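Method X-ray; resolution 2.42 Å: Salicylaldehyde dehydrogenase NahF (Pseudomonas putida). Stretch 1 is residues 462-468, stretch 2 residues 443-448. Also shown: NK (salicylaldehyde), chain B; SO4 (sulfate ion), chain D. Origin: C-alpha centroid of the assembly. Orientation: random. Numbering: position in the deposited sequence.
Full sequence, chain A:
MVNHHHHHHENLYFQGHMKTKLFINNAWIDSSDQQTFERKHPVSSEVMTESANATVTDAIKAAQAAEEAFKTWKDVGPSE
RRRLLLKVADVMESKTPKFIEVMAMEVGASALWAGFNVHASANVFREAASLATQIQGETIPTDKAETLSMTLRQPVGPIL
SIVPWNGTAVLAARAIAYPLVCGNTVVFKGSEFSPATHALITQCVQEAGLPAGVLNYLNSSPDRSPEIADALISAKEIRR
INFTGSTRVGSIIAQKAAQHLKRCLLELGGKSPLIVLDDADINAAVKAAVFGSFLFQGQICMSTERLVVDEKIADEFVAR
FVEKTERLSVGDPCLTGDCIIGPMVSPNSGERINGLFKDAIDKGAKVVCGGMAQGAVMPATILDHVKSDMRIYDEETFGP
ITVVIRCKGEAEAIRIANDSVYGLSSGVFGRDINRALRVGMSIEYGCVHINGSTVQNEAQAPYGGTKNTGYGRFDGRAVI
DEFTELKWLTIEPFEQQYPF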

# COMPACT_ATOMS: atom_id res chain seq x y z
N PRO A 462 -15.43 -3.38 3.06
CA PRO A 462 -13.99 -3.29 3.32
C PRO A 462 -13.72 -3.13 4.80
O PRO A 462 -14.43 -2.36 5.47
CB PRO A 462 -13.58 -2.02 2.57
CG PRO A 462 -14.82 -1.21 2.49
CD PRO A 462 -15.92 -2.22 2.31
N TYR A 463 -12.73 -3.85 5.32
CA TYR A 463 -12.38 -3.75 6.73
C TYR A 463 -10.93 -3.32 6.92
O TYR A 463 -10.00 -4.01 6.49
CB TYR A 463 -12.66 -5.05 7.47
CG TYR A 463 -12.50 -4.92 8.96
CD1 TYR A 463 -13.56 -4.50 9.75
CD2 TYR A 463 -11.28 -5.18 9.57
CE1 TYR A 463 -13.41 -4.36 11.12
CE2 TYR A 463 -11.13 -5.05 10.94
CZ TYR A 463 -12.19 -4.64 11.71
OH TYR A 463 -12.04 -4.51 13.08
N GLY A 464 -10.75 -2.17 7.57
CA GLY A 464 -9.43 -1.62 7.82
C GLY A 464 -9.50 -0.28 8.53
O GLY A 464 -10.58 0.26 8.74
N GLY A 465 -8.33 0.26 8.89
CA GLY A 465 -8.27 1.54 9.57
C GLY A 465 -7.29 2.54 8.96
O GLY A 465 -6.62 2.25 7.98
N THR A 466 -7.21 3.72 9.57
CA THR A 466 -6.27 4.76 9.16
C THR A 466 -5.25 4.94 10.28
O THR A 466 -5.40 4.36 11.35
CB THR A 466 -6.97 6.11 8.94
OG1 THR A 466 -7.40 6.64 10.20
CG2 THR A 466 -8.18 5.94 8.04
N LYS A 467 -4.24 5.77 10.03
CA LYS A 467 -3.23 6.08 11.04
C LYS A 467 -2.54 4.84 11.59
O LYS A 467 -2.17 3.94 10.84
CB LYS A 467 -3.84 6.87 12.19
CG LYS A 467 -4.58 8.12 11.78
CD LYS A 467 -5.11 8.83 13.01
CE LYS A 467 -6.32 9.68 12.69
NZ LYS A 467 -6.92 10.23 13.94
N ASN A 468 -2.37 4.79 12.91
CA ASN A 468 -1.66 3.68 13.55
C ASN A 468 -2.37 2.33 13.42
O ASN A 468 -1.81 1.30 13.80
CB ASN A 468 -1.37 3.98 15.02
CG ASN A 468 -0.16 4.87 15.20
OD1 ASN A 468 0.20 5.65 14.31
ND2 ASN A 468 0.49 4.75 16.35
OAH NK B . -10.40 -6.74 15.95
CAD NK B . -10.20 -7.89 15.62
CAA NK B . -11.21 -8.48 14.71
CAC NK B . -11.60 -7.83 13.54
CAG NK B . -12.55 -8.43 12.72
CAI NK B . -13.12 -9.64 13.07
CAE NK B . -12.73 -10.28 14.24
CAB NK B . -11.77 -9.70 15.06
OAF NK B . -11.36 -10.29 16.23
S SO4 D . -3.91 6.85 6.25
O1 SO4 D . -3.15 5.61 6.11
O2 SO4 D . -5.33 6.55 6.08
O3 SO4 D . -3.68 7.43 7.58
O4 SO4 D . -3.48 7.80 5.23
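Stretch 2 443-448: IEYGCV

Stretch 2 runs almost opposite to stretch 1: the end-to-end directions of their touching parts, 463 to 467 and 444 to 447, differ by 164°. The two are nonetheless not joined as a β-ladder, for no backbone-to-backbone hydrogen bond links them. Ile443 is the first residue after a helix to leave helical phi/psi, and a weak hydrogen bond from Tyr445 N to Ile443 O (3.2 Å) spans Glu444. Glu444 to Gly446 form loop, and a strand begins at Cys447. Of the CA atoms, those of Gly446 and Gly465 lie nearest across the stretches, 4.2 Å apart.

Glu444 covers the most surface. Its CA-to-CB bond points toward stretch 1, and its chain, m at chi1 and t at chi2, brings OE1 to 2.8 Å from Lys467 NZ in a salt bridge. Lysine suits the other side of this pair because its long aliphatic chain, m at chi1 and t thereafter, can carry the charge from a distant backbone to the carboxylate. Both residues are partly exposed. The backbone of Glu444 is used as well: Thr466 OG1 donates a weak hydrogen bond to Glu444 O (3.1 Å), its hydroxyl placed by a p rotamer. Water 1 reinforces the corner, donating to Glu444 O at 2.9 Å from its own oxygen and accepting from Lys467 NZ at 2.6 Å. On stretch 1 the sulfate ion takes a hydrogen bond from Lys467 N to its O3 (3.0 Å).

Gly446 lies at the tightest point. Gly464 O approaches Gly446 CA to 3.1 Å, with an angle of 165° at the hydrogen, a nearly linear CA-H...O contact. A CB at Gly446 would point toward stretch 1 and fall 1.6 Å from Gly464 O, so the absence of a side chain is what allows so close an approach. Water 2 lies beside this contact, its oxygen 3.1 Å from Gly446 O and 2.5 Å from Pro462 O.

Cys447 closes the far end. Its CA-to-CB bond points toward stretch 1, and the m rotamer sets SG 4.1 Å from Tyr463 CD1 and 4.8 Å from the ring centroid, 43° off the ring normal. The compact, polarizable sulfur fits this buried site and meets the aromatic ring obliquely. Although the CA-to-CB bond of Tyr463 points away from stretch 2, the end of its side chain comes nearer. The same ring reaches the bound salicylaldehyde, the aldehyde named in the enzyme's title, with Tyr463 OH 3.4 Å from NK CAC.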

# COMPACT_ATOMS: atom_id res chain seq x y z
N ILE A 443 -14.98 12.25 11.17
CA ILE A 443 -14.04 11.46 11.97
C ILE A 443 -13.16 10.53 11.13
O ILE A 443 -13.58 10.03 10.08
CB ILE A 443 -14.74 10.65 13.10
CG1 ILE A 443 -15.76 9.68 12.52
CG2 ILE A 443 -15.40 11.59 14.10
CD1 ILE A 443 -16.56 8.96 13.57
N GLU A 444 -11.93 10.32 11.59
CA GLU A 444 -10.90 9.62 10.82
C GLU A 444 -10.86 8.11 11.12
O GLU A 444 -9.93 7.61 11.76
CB GLU A 444 -9.54 10.28 11.08
CG GLU A 444 -9.44 11.70 10.52
CD GLU A 444 -8.44 12.57 11.27
OE1 GLU A 444 -8.08 12.24 12.41
OE2 GLU A 444 -8.03 13.61 10.71
N TYR A 445 -11.87 7.40 10.64
CA TYR A 445 -12.03 5.99 10.97
C TYR A 445 -12.36 5.14 9.75
O TYR A 445 -13.09 5.57 8.85
CB TYR A 445 -13.09 5.82 12.08
CG TYR A 445 -12.58 6.32 13.41
CD1 TYR A 445 -12.07 5.45 14.36
CD2 TYR A 445 -12.58 7.68 13.70
CE1 TYR A 445 -11.57 5.91 15.56
CE2 TYR A 445 -12.09 8.16 14.90
CZ TYR A 445 -11.59 7.27 15.83
OH TYR A 445 -11.10 7.74 17.03
N GLY A 446 -11.80 3.94 9.70
CA GLY A 446 -12.06 3.02 8.61
C GLY A 446 -13.51 2.56 8.61
O GLY A 446 -14.07 2.28 7.55
N CYS A 447 -14.11 2.47 9.79
CA CYS A 447 -15.50 2.07 9.92
C CYS A 447 -16.27 3.04 10.82
O CYS A 447 -15.87 3.31 11.96
CB CYS A 447 -15.59 0.67 10.51
SG CYS A 447 -14.50 -0.53 9.72
N VAL A 448 -17.38 3.58 10.30
CA VAL A 448 -18.26 4.46 11.06
C VAL A 448 -19.68 3.90 11.07
O VAL A 448 -20.25 3.61 10.02
CB VAL A 448 -18.28 5.89 10.48
CG1 VAL A 448 -19.28 6.75 11.21
CG2 VAL A 448 -16.90 6.51 10.56
O HOH W 1 -8.79 8.45 14.33
O HOH W 2 -13.20 -0.58 6.71